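Local structure of metallo-beta-lactamase family protein (Thermus thermophilus, 2ZO4) at residues V13-L24 against T38-L49; P73-F81 against T137-Q145. The protein binds two zinc ions in a metallo-beta-lactamase fold and is probably a hydrolase, though its natural substrate is not established. One frame throughout, in Å; residues are numbered along the deposited sequence.

Both contacts lie on the same side of the chain's centre, their own centres about 11 Å apart; contact 2 supplies two zinc ligands and contact 1 lies beside them. They share no helix or strand. Contact 1 is mostly buried and apolar: the turn joining strands 8-14 and 21-29 meets the loop and first turns of helix 43-55 through methyl groups and proline rings, with one water bridging Pro14 and Thr42. Contact 2 is partly buried; the metal-bearing segment 73-81, on helices 73-76 and 79-84, and the loop after helix 133-138 are joined by two backbone hydrogen bonds beside proline and tyrosine packing. The contacts touch directly: Gly41 N lies 2.8 Å from Arg140 O, a probable hydrogen bond.

Contact 1 (V13-L24 against T38-L49); sequences VPIPYPLKTVNL and TALGTRAARGAL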
loop_
_atom_site.group_PDB
_atom_site.type_symbol
_atom_site.label_atom_id
_atom_site.label_comp_id
_atom_site.label_asym_id
_atom_site.label_seq_id
_atom_site.Cartn_x
_atom_site.Cartn_y
_atom_site.Cartn_z
ATOM N N VAL A 13 -0.807 -15.433 -0.327
ATOM C CA VAL A 13 -0.604 -15.711 1.097
ATOM C C VAL A 13 -1.784 -15.179 1.916
ATOM O O VAL A 13 -2.199 -14.038 1.718
ATOM C CB VAL A 13 0.744 -15.103 1.602
ATOM C CG1 VAL A 13 0.921 -15.307 3.093
ATOM C CG2 VAL A 13 1.923 -15.705 0.856
ATOM N N PRO A 14 -2.340 -16.008 2.830
ATOM C CA PRO A 14 -3.459 -15.570 3.679
ATOM C C PRO A 14 -3.059 -14.491 4.685
ATOM O O PRO A 14 -1.981 -14.555 5.271
ATOM C CB PRO A 14 -3.880 -16.851 4.416
ATOM C CG PRO A 14 -3.232 -17.980 3.660
ATOM C CD PRO A 14 -1.972 -17.409 3.103
ATOM N N ILE A 15 -3.934 -13.504 4.858
ATOM C CA ILE A 15 -3.709 -12.398 5.790
ATOM C C ILE A 15 -4.950 -12.156 6.663
ATOM O O ILE A 15 -6.082 -12.291 6.186
ATOM C CB ILE A 15 -3.272 -11.084 5.068
ATOM C CG1 ILE A 15 -4.288 -10.664 3.994
ATOM C CG2 ILE A 15 -1.874 -11.237 4.483
ATOM C CD1 ILE A 15 -4.091 -9.245 3.458
ATOM N N PRO A 16 -4.743 -11.808 7.947
ATOM C CA PRO A 16 -5.863 -11.648 8.876
ATOM C C PRO A 16 -6.577 -10.296 8.745
ATOM O O PRO A 16 -6.958 -9.697 9.755
ATOM C CB PRO A 16 -5.189 -11.777 10.244
ATOM C CG PRO A 16 -3.822 -11.229 10.031
ATOM C CD PRO A 16 -3.443 -11.566 8.607
ATOM N N TYR A 17 -6.759 -9.838 7.506
ATOM C CA TYR A 17 -7.408 -8.560 7.210
ATOM C C TYR A 17 -8.492 -8.751 6.142
ATOM O O TYR A 17 -8.468 -9.748 5.419
ATOM C CB TYR A 17 -6.367 -7.516 6.776
ATOM C CG TYR A 17 -5.283 -7.315 7.808
ATOM C CD1 TYR A 17 -5.549 -6.643 9.002
ATOM C CD2 TYR A 17 -3.999 -7.822 7.607
ATOM C CE1 TYR A 17 -4.565 -6.472 9.967
ATOM C CE2 TYR A 17 -3.005 -7.658 8.564
ATOM C CZ TYR A 17 -3.296 -6.980 9.741
ATOM O OH TYR A 17 -2.323 -6.810 10.695
ATOM N N PRO A 18 -9.466 -7.818 6.063
ATOM C CA PRO A 18 -10.588 -7.934 5.112
ATOM C C PRO A 18 -10.204 -8.266 3.661
ATOM O O PRO A 18 -11.018 -8.842 2.940
ATOM C CB PRO A 18 -11.277 -6.562 5.189
ATOM C CG PRO A 18 -10.416 -5.704 6.070
ATOM C CD PRO A 18 -9.588 -6.613 6.904
ATOM N N LEU A 19 -8.986 -7.917 3.242
ATOM C CA LEU A 19 -8.492 -8.276 1.903
ATOM C C LEU A 19 -8.248 -9.785 1.761
ATOM O O LEU A 19 -8.277 -10.320 0.650
ATOM C CB LEU A 19 -7.222 -7.493 1.562
ATOM N N LYS A 20 -7.986 -10.442 2.895
ATOM C CA LYS A 20 -7.911 -11.914 3.029
ATOM C C LYS A 20 -6.667 -12.584 2.447
ATOM O O LYS A 20 -6.168 -13.566 3.008
ATOM C CB LYS A 20 -9.186 -12.597 2.510
ATOM C CG LYS A 20 -10.439 -12.365 3.372
ATOM C CD LYS A 20 -10.414 -13.166 4.678
ATOM C CE LYS A 20 -10.626 -14.669 4.449
ATOM N NZ LYS A 20 -10.328 -15.461 5.683
ATOM N N THR A 21 -6.178 -12.059 1.323
ATOM C CA THR A 21 -5.040 -12.641 0.618
ATOM C C THR A 21 -4.143 -11.555 0.031
ATOM O O THR A 21 -4.620 -10.626 -0.627
ATOM C CB THR A 21 -5.499 -13.598 -0.516
ATOM O OG1 THR A 21 -6.462 -14.526 -0.001
ATOM C CG2 THR A 21 -4.320 -14.377 -1.098
ATOM N N VAL A 22 -2.843 -11.683 0.281
ATOM C CA VAL A 22 -1.847 -10.815 -0.334
ATOM C C VAL A 22 -1.092 -11.586 -1.416
ATOM O O VAL A 22 -0.836 -12.784 -1.269
ATOM C CB VAL A 22 -0.881 -10.192 0.722
ATOM C CG1 VAL A 22 0.048 -11.254 1.342
ATOM C CG2 VAL A 22 -0.079 -9.035 0.118
ATOM N N ASN A 23 -0.770 -10.893 -2.507
ATOM C CA ASN A 23 0.026 -11.456 -3.595
ATOM C C ASN A 23 1.490 -11.044 -3.502
ATOM O O ASN A 23 1.826 -9.858 -3.633
ATOM C CB ASN A 23 -0.532 -11.026 -4.955
ATOM C CG ASN A 23 -1.930 -11.540 -5.205
ATOM O OD1 ASN A 23 -2.282 -12.642 -4.788
ATOM N ND2 ASN A 23 -2.740 -10.740 -5.891
ATOM N N LEU A 24 2.347 -12.030 -3.269
ATOM C CA LEU A 24 3.790 -11.839 -3.311
ATOM C C LEU A 24 4.306 -12.352 -4.648
ATOM O O LEU A 24 3.644 -13.162 -5.308
ATOM C CB LEU A 24 4.474 -12.594 -2.170
ATOM C CG LEU A 24 3.877 -12.555 -0.759
ATOM C CD1 LEU A 24 4.824 -13.245 0.209
ATOM C CD2 LEU A 24 3.586 -11.128 -0.304
ATOM N N THR A 38 6.361 -9.537 1.379
ATOM C CA THR A 38 6.772 -10.588 2.325
ATOM C C THR A 38 5.680 -11.144 3.240
ATOM O O THR A 38 5.970 -11.989 4.086
ATOM C CB THR A 38 7.910 -10.096 3.264
ATOM O OG1 THR A 38 7.446 -8.985 4.044
ATOM C CG2 THR A 38 9.139 -9.695 2.481
ATOM N N ALA A 39 4.442 -10.680 3.077
ATOM C CA ALA A 39 3.363 -10.971 4.029
ATOM C C ALA A 39 3.751 -10.546 5.450
ATOM O O ALA A 39 4.399 -9.513 5.634
ATOM C CB ALA A 39 2.948 -12.449 3.971
ATOM N N LEU A 40 3.373 -11.340 6.450
ATOM C CA LEU A 40 3.560 -10.945 7.852
ATOM C C LEU A 40 3.624 -12.148 8.795
ATOM O O LEU A 40 3.385 -13.286 8.383
ATOM C CB LEU A 40 2.460 -9.963 8.293
ATOM C CG LEU A 40 1.045 -10.464 8.611
ATOM C CD1 LEU A 40 0.203 -9.309 9.129
ATOM C CD2 LEU A 40 0.371 -11.128 7.410
ATOM N N GLY A 41 3.937 -11.873 10.061
ATOM C CA GLY A 41 4.225 -12.913 11.044
ATOM C C GLY A 41 3.012 -13.520 11.712
ATOM O O GLY A 41 2.740 -13.254 12.882
ATOM N N THR A 42 2.267 -14.320 10.958
ATOM C CA THR A 42 1.273 -15.218 11.535
ATOM C C THR A 42 1.723 -16.622 11.178
ATOM O O THR A 42 2.509 -16.792 10.247
ATOM C CB THR A 42 -0.162 -14.982 10.989
ATOM O OG1 THR A 42 -0.244 -15.376 9.614
ATOM C CG2 THR A 42 -0.577 -13.523 11.132
ATOM N N ARG A 43 1.228 -17.618 11.907
ATOM C CA ARG A 43 1.534 -19.015 11.608
ATOM C C ARG A 43 1.026 -19.410 10.217
ATOM O O ARG A 43 1.733 -20.081 9.455
ATOM C CB ARG A 43 0.954 -19.939 12.687
ATOM N N ALA A 44 -0.187 -18.971 9.888
ATOM C CA ALA A 44 -0.804 -19.270 8.597
ATOM C C ALA A 44 -0.076 -18.614 7.419
ATOM O O ALA A 44 0.062 -19.223 6.362
ATOM C CB ALA A 44 -2.274 -18.877 8.606
ATOM N N ALA A 45 0.379 -17.376 7.601
ATOM C CA ALA A 45 1.107 -16.664 6.549
ATOM C C ALA A 45 2.520 -17.213 6.349
ATOM O O ALA A 45 2.935 -17.460 5.217
ATOM C CB ALA A 45 1.140 -15.165 6.830
ATOM N N ARG A 46 3.251 -17.401 7.450
ATOM C CA ARG A 46 4.593 -17.998 7.413
ATOM C C ARG A 46 4.572 -19.391 6.792
ATOM O O ARG A 46 5.437 -19.730 5.984
ATOM C CB ARG A 46 5.189 -18.100 8.818
ATOM C CG ARG A 46 5.631 -16.790 9.445
ATOM C CD ARG A 46 6.047 -17.029 10.888
ATOM N NE ARG A 46 6.573 -15.826 11.535
ATOM C CZ ARG A 46 7.855 -15.465 11.530
ATOM N NH1 ARG A 46 8.763 -16.204 10.904
ATOM N NH2 ARG A 46 8.230 -14.355 12.149
ATOM N N GLY A 47 3.575 -20.185 7.183
ATOM C CA GLY A 47 3.424 -21.562 6.722
ATOM C C GLY A 47 3.162 -21.646 5.235
ATOM O O GLY A 47 3.785 -22.446 4.537
ATOM N N ALA A 48 2.243 -20.809 4.758
ATOM C CA ALA A 48 1.917 -20.721 3.337
ATOM C C ALA A 48 3.122 -20.313 2.485
ATOM O O ALA A 48 3.352 -20.882 1.413
ATOM C CB ALA A 48 0.766 -19.757 3.120
ATOM N N LEU A 49 3.885 -19.329 2.966
ATOM C CA LEU A 49 5.059 -18.848 2.246
ATOM C C LEU A 49 6.135 -19.935 2.177
ATOM O O LEU A 49 6.735 -20.162 1.117
ATOM C CB LEU A 49 5.607 -17.558 2.881
ATOM C CG LEU A 49 6.786 -16.828 2.217
ATOM C CD1 LEU A 49 6.616 -16.716 0.701
ATOM C CD2 LEU A 49 6.980 -15.443 2.847
HETATM O O HOH W 1 -2.351 -14.789 7.922
#
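With CG1 of Val13 anti to the backbone N (chi1 176°), that methyl reaches between the loop 38-42 and the helix after it, meeting Ala39 CB at 3.6 Å and Ala45 CB, on the first turn of helix 43-55, at 3.7 Å. Leu40 has its CG between its own N and carbonyl carbon (chi1 77°), and its two methyls divide the turn between them: the Leu40 and Ile15 side chains cross at about a right angle, CD2 3.7 Å from Ile15 CG2, and CD2 also meets Pro16 CD tip to tip, while CD1 lies at the edge of the Tyr17 ring, 3.7 Å from CE2. Alanine suits positions 39, 45 and 48 because a single methyl lets the backbones come close; Pro14 CD packs 3.6 Å from Ala48 CB, its ring a rigid partner for the helix. Leu24 lays CD2 against the backbone N of Ala39 and meets Leu49 through CD1.

Thr42, the N-cap of helix 43-55, accepts from Ala45 N at its OG1 (2.9 Å). Tyr17 OH turns instead to Thr137 and Arg140.

Ile15 and Val22 also touch Asp74, and Val22 touches His75. The strand turn is therefore held to the loop 38-42 and the start of helix 43-55 by van der Waals contact, plus a water between Pro14 O and Thr42 OG1, and its inner side chains give two zinc ligands an apolar flank.

Contact 2 (P73-F81 against T137-Q145); sequences PDHYGLSGF and TRERVHPPQ. With ZN (zinc ion), chain C.
Pro73 opens the contact by setting CB against Thr137 CG2 (3.7 Å) and Val141 CG2, its ring a compact apolar surface at the start of helix 73-76. Asp74 and His75 turn to the metal: Asp74 OD2 and His75 NE2 bind zinc at 2.3 and 2.1 Å, a water is a further ligand, and Asp190 and His233 complete the site. With NE2 on zinc and ND1 hydrogen-bonded to Asp37, the His75 ring is held at both nitrogens, which limits its rotation.

Tyr76 swings the other way. Its CG lies anti to the backbone N (chi1 168°), which carries the ring to the second segment, where Val141 CG1 meets its edge in plane, 3.7 Å from CE2. At the far end, CZ packs against Pro144 CD, and OH is hydrogen-bonded to His100. Gly77 comes close to Val141 with no side chain between the backbones, and its O accepts from His142 N (2.8 Å, N-H...O 156°) on a lone pair in the carbonyl plane. Leu78 directs its end to the His142 ring. Tyr76 O accepts from both Ser79 N and Ser79 OG, and that hydroxyl oxygen also touches Pro144 CD. Gly80 N donates to His142 O (2.7 Å) in a more bent bond (133°), the donor out of the carbonyl plane; without a side chain, Gly80 brings its CA within 3.9 Å of Pro144 CA.

His142 thus joins Gly77 in the turn and Gly80 in helix 79-84 to the loop after helix 133-138, consistent with steadying the backbone that presents Asp74 and His75 to zinc.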
loop_
_atom_site.group_PDB
_atom_site.type_symbol
_atom_site.label_atom_id
_atom_site.label_comp_id
_atom_site.label_asym_id
_atom_site.label_seq_id
_atom_site.Cartn_x
_atom_site.Cartn_y
_atom_site.Cartn_z
ATOM N N PRO A 73 1.400 -3.764 6.698
ATOM C CA PRO A 73 1.830 -5.005 7.352
ATOM C C PRO A 73 1.786 -6.244 6.451
ATOM O O PRO A 73 2.655 -7.104 6.556
ATOM C CB PRO A 73 0.843 -5.152 8.521
ATOM C CG PRO A 73 -0.315 -4.270 8.174
ATOM C CD PRO A 73 0.269 -3.136 7.405
ATOM N N ASP A 74 0.791 -6.318 5.570
ATOM C CA ASP A 74 0.638 -7.442 4.636
ATOM C C ASP A 74 1.728 -7.544 3.556
ATOM O O ASP A 74 1.811 -8.549 2.850
ATOM C CB ASP A 74 -0.766 -7.435 4.005
ATOM C CG ASP A 74 -1.132 -6.099 3.365
ATOM O OD1 ASP A 74 -0.791 -5.029 3.924
ATOM O OD2 ASP A 74 -1.783 -6.123 2.297
ATOM N N HIS A 75 2.558 -6.512 3.432
ATOM C CA HIS A 75 3.640 -6.487 2.442
ATOM C C HIS A 75 5.012 -6.418 3.122
ATOM O O HIS A 75 6.002 -6.942 2.615
ATOM C CB HIS A 75 3.460 -5.289 1.497
ATOM C CG HIS A 75 2.160 -5.298 0.749
ATOM N ND1 HIS A 75 2.056 -5.704 -0.564
ATOM C CD2 HIS A 75 0.909 -4.956 1.134
ATOM C CE1 HIS A 75 0.798 -5.614 -0.956
ATOM N NE2 HIS A 75 0.081 -5.162 0.056
ATOM N N TYR A 76 5.035 -5.802 4.297
ATOM C CA TYR A 76 6.258 -5.384 4.979
ATOM C C TYR A 76 6.563 -6.250 6.209
ATOM O O TYR A 76 7.688 -6.237 6.719
ATOM C CB TYR A 76 6.057 -3.915 5.351
ATOM C CG TYR A 76 7.013 -3.220 6.301
ATOM C CD1 TYR A 76 7.940 -2.295 5.829
ATOM C CD2 TYR A 76 6.914 -3.401 7.681
ATOM C CE1 TYR A 76 8.785 -1.608 6.706
ATOM C CE2 TYR A 76 7.758 -2.733 8.560
ATOM C CZ TYR A 76 8.684 -1.836 8.069
ATOM O OH TYR A 76 9.503 -1.168 8.949
ATOM N N GLY A 77 5.565 -7.014 6.656
ATOM C CA GLY A 77 5.611 -7.728 7.939
ATOM C C GLY A 77 6.756 -8.702 8.181
ATOM O O GLY A 77 7.269 -8.783 9.293
ATOM N N LEU A 78 7.156 -9.448 7.157
ATOM C CA LEU A 78 8.264 -10.397 7.305
ATOM C C LEU A 78 9.633 -9.894 6.827
ATOM O O LEU A 78 10.616 -10.639 6.876
ATOM C CB LEU A 78 7.932 -11.749 6.661
ATOM C CG LEU A 78 6.937 -12.666 7.388
ATOM C CD1 LEU A 78 6.749 -13.966 6.618
ATOM C CD2 LEU A 78 7.381 -12.957 8.820
ATOM N N SER A 79 9.701 -8.640 6.380
ATOM C CA SER A 79 10.945 -8.090 5.821
ATOM C C SER A 79 12.129 -8.149 6.793
ATOM O O SER A 79 13.252 -8.453 6.389
ATOM C CB SER A 79 10.739 -6.666 5.296
ATOM O OG SER A 79 10.292 -5.785 6.312
ATOM N N GLY A 80 11.868 -7.863 8.065
ATOM C CA GLY A 80 12.886 -7.959 9.110
ATOM C C GLY A 80 13.303 -9.389 9.408
ATOM O O GLY A 80 14.443 -9.625 9.807
ATOM N N PHE A 81 12.380 -10.337 9.220
ATOM C CA PHE A 81 12.678 -11.763 9.383
ATOM C C PHE A 81 13.648 -12.219 8.303
ATOM O O PHE A 81 14.689 -12.809 8.601
ATOM C CB PHE A 81 11.397 -12.620 9.367
ATOM C CG PHE A 81 11.652 -14.110 9.210
ATOM C CD1 PHE A 81 12.206 -14.857 10.254
ATOM C CD2 PHE A 81 11.332 -14.764 8.020
ATOM C CE1 PHE A 81 12.444 -16.230 10.113
ATOM C CE2 PHE A 81 11.562 -16.139 7.869
ATOM C CZ PHE A 81 12.121 -16.872 8.918
ATOM N N THR A 137 -1.480 -6.031 15.304
ATOM C CA THR A 137 -0.755 -5.896 14.044
ATOM C C THR A 137 0.757 -5.755 14.265
ATOM O O THR A 137 1.538 -6.478 13.646
ATOM C CB THR A 137 -1.298 -4.706 13.221
ATOM O OG1 THR A 137 -2.667 -4.954 12.879
ATOM C CG2 THR A 137 -0.490 -4.498 11.944
ATOM N N ARG A 138 1.157 -4.837 15.149
ATOM C CA ARG A 138 2.571 -4.616 15.481
ATOM C C ARG A 138 3.299 -5.896 15.893
ATOM O O ARG A 138 4.476 -6.074 15.576
ATOM C CB ARG A 138 2.716 -3.573 16.594
ATOM C CG ARG A 138 2.465 -2.144 16.162
ATOM C CD ARG A 138 2.869 -1.167 17.254
ATOM N NE ARG A 138 2.630 0.228 16.875
ATOM C CZ ARG A 138 3.481 0.981 16.185
ATOM N NH1 ARG A 138 4.639 0.485 15.777
ATOM N NH2 ARG A 138 3.173 2.238 15.900
ATOM N N GLU A 139 2.592 -6.776 16.604
ATOM C CA GLU A 139 3.134 -8.063 17.039
ATOM C C GLU A 139 3.437 -8.991 15.859
ATOM O O GLU A 139 4.271 -9.892 15.969
ATOM C CB GLU A 139 2.162 -8.746 18.007
ATOM N N ARG A 140 2.752 -8.760 14.739
ATOM C CA ARG A 140 2.910 -9.563 13.525
ATOM C C ARG A 140 3.911 -8.928 12.550
ATOM O O ARG A 140 4.208 -9.492 11.492
ATOM C CB ARG A 140 1.549 -9.750 12.839
ATOM C CG ARG A 140 0.457 -10.280 13.759
ATOM C CD ARG A 140 -0.755 -10.758 12.988
ATOM N NE ARG A 140 -1.656 -9.673 12.615
ATOM C CZ ARG A 140 -2.889 -9.517 13.090
ATOM N NH1 ARG A 140 -3.394 -10.383 13.964
ATOM N NH2 ARG A 140 -3.623 -8.490 12.682
ATOM N N VAL A 141 4.431 -7.760 12.917
ATOM C CA VAL A 141 5.342 -7.020 12.054
ATOM C C VAL A 141 6.775 -7.069 12.574
ATOM O O VAL A 141 7.036 -6.765 13.740
ATOM C CB VAL A 141 4.879 -5.558 11.852
ATOM C CG1 VAL A 141 5.930 -4.749 11.101
ATOM C CG2 VAL A 141 3.543 -5.525 11.112
ATOM N N HIS A 142 7.689 -7.454 11.686
ATOM C CA HIS A 142 9.118 -7.500 11.979
ATOM C C HIS A 142 9.818 -6.491 11.078
ATOM O O HIS A 142 10.172 -6.817 9.943
ATOM C CB HIS A 142 9.664 -8.910 11.746
ATOM C CG HIS A 142 8.936 -9.968 12.513
ATOM N ND1 HIS A 142 9.421 -10.504 13.688
ATOM C CD2 HIS A 142 7.744 -10.571 12.288
ATOM C CE1 HIS A 142 8.565 -11.398 14.147
ATOM N NE2 HIS A 142 7.538 -11.457 13.318
ATOM N N PRO A 143 9.998 -5.253 11.571
ATOM C CA PRO A 143 10.579 -4.182 10.759
ATOM C C PRO A 143 12.061 -4.414 10.454
ATOM O O PRO A 143 12.794 -4.898 11.320
ATOM C CB PRO A 143 10.411 -2.936 11.643
ATOM C CG PRO A 143 9.430 -3.329 12.707
ATOM C CD PRO A 143 9.655 -4.780 12.922
ATOM N N PRO A 144 12.498 -4.082 9.223
ATOM C CA PRO A 144 13.909 -4.190 8.873
ATOM C C PRO A 144 14.717 -3.124 9.605
ATOM O O PRO A 144 14.205 -2.032 9.863
ATOM C CB PRO A 144 13.921 -3.935 7.359
ATOM C CG PRO A 144 12.714 -3.119 7.100
ATOM C CD PRO A 144 11.688 -3.583 8.096
ATOM N N GLN A 145 15.958 -3.455 9.949
ATOM C CA GLN A 145 16.832 -2.534 10.670
ATOM C C GLN A 145 17.596 -1.631 9.719
ATOM O O GLN A 145 17.741 -0.434 9.973
ATOM C CB GLN A 145 17.810 -3.300 11.563
ATOM C CG GLN A 145 17.292 -3.534 12.973
ATOM C CD GLN A 145 16.062 -4.406 13.004
ATOM O OE1 GLN A 145 16.076 -5.526 12.492
ATOM N NE2 GLN A 145 14.979 -3.896 13.599
HETATM ZN ZN ZN C . -1.889 -4.724 0.450
HETATM O O HOH W 2 -2.003 -3.333 1.858
#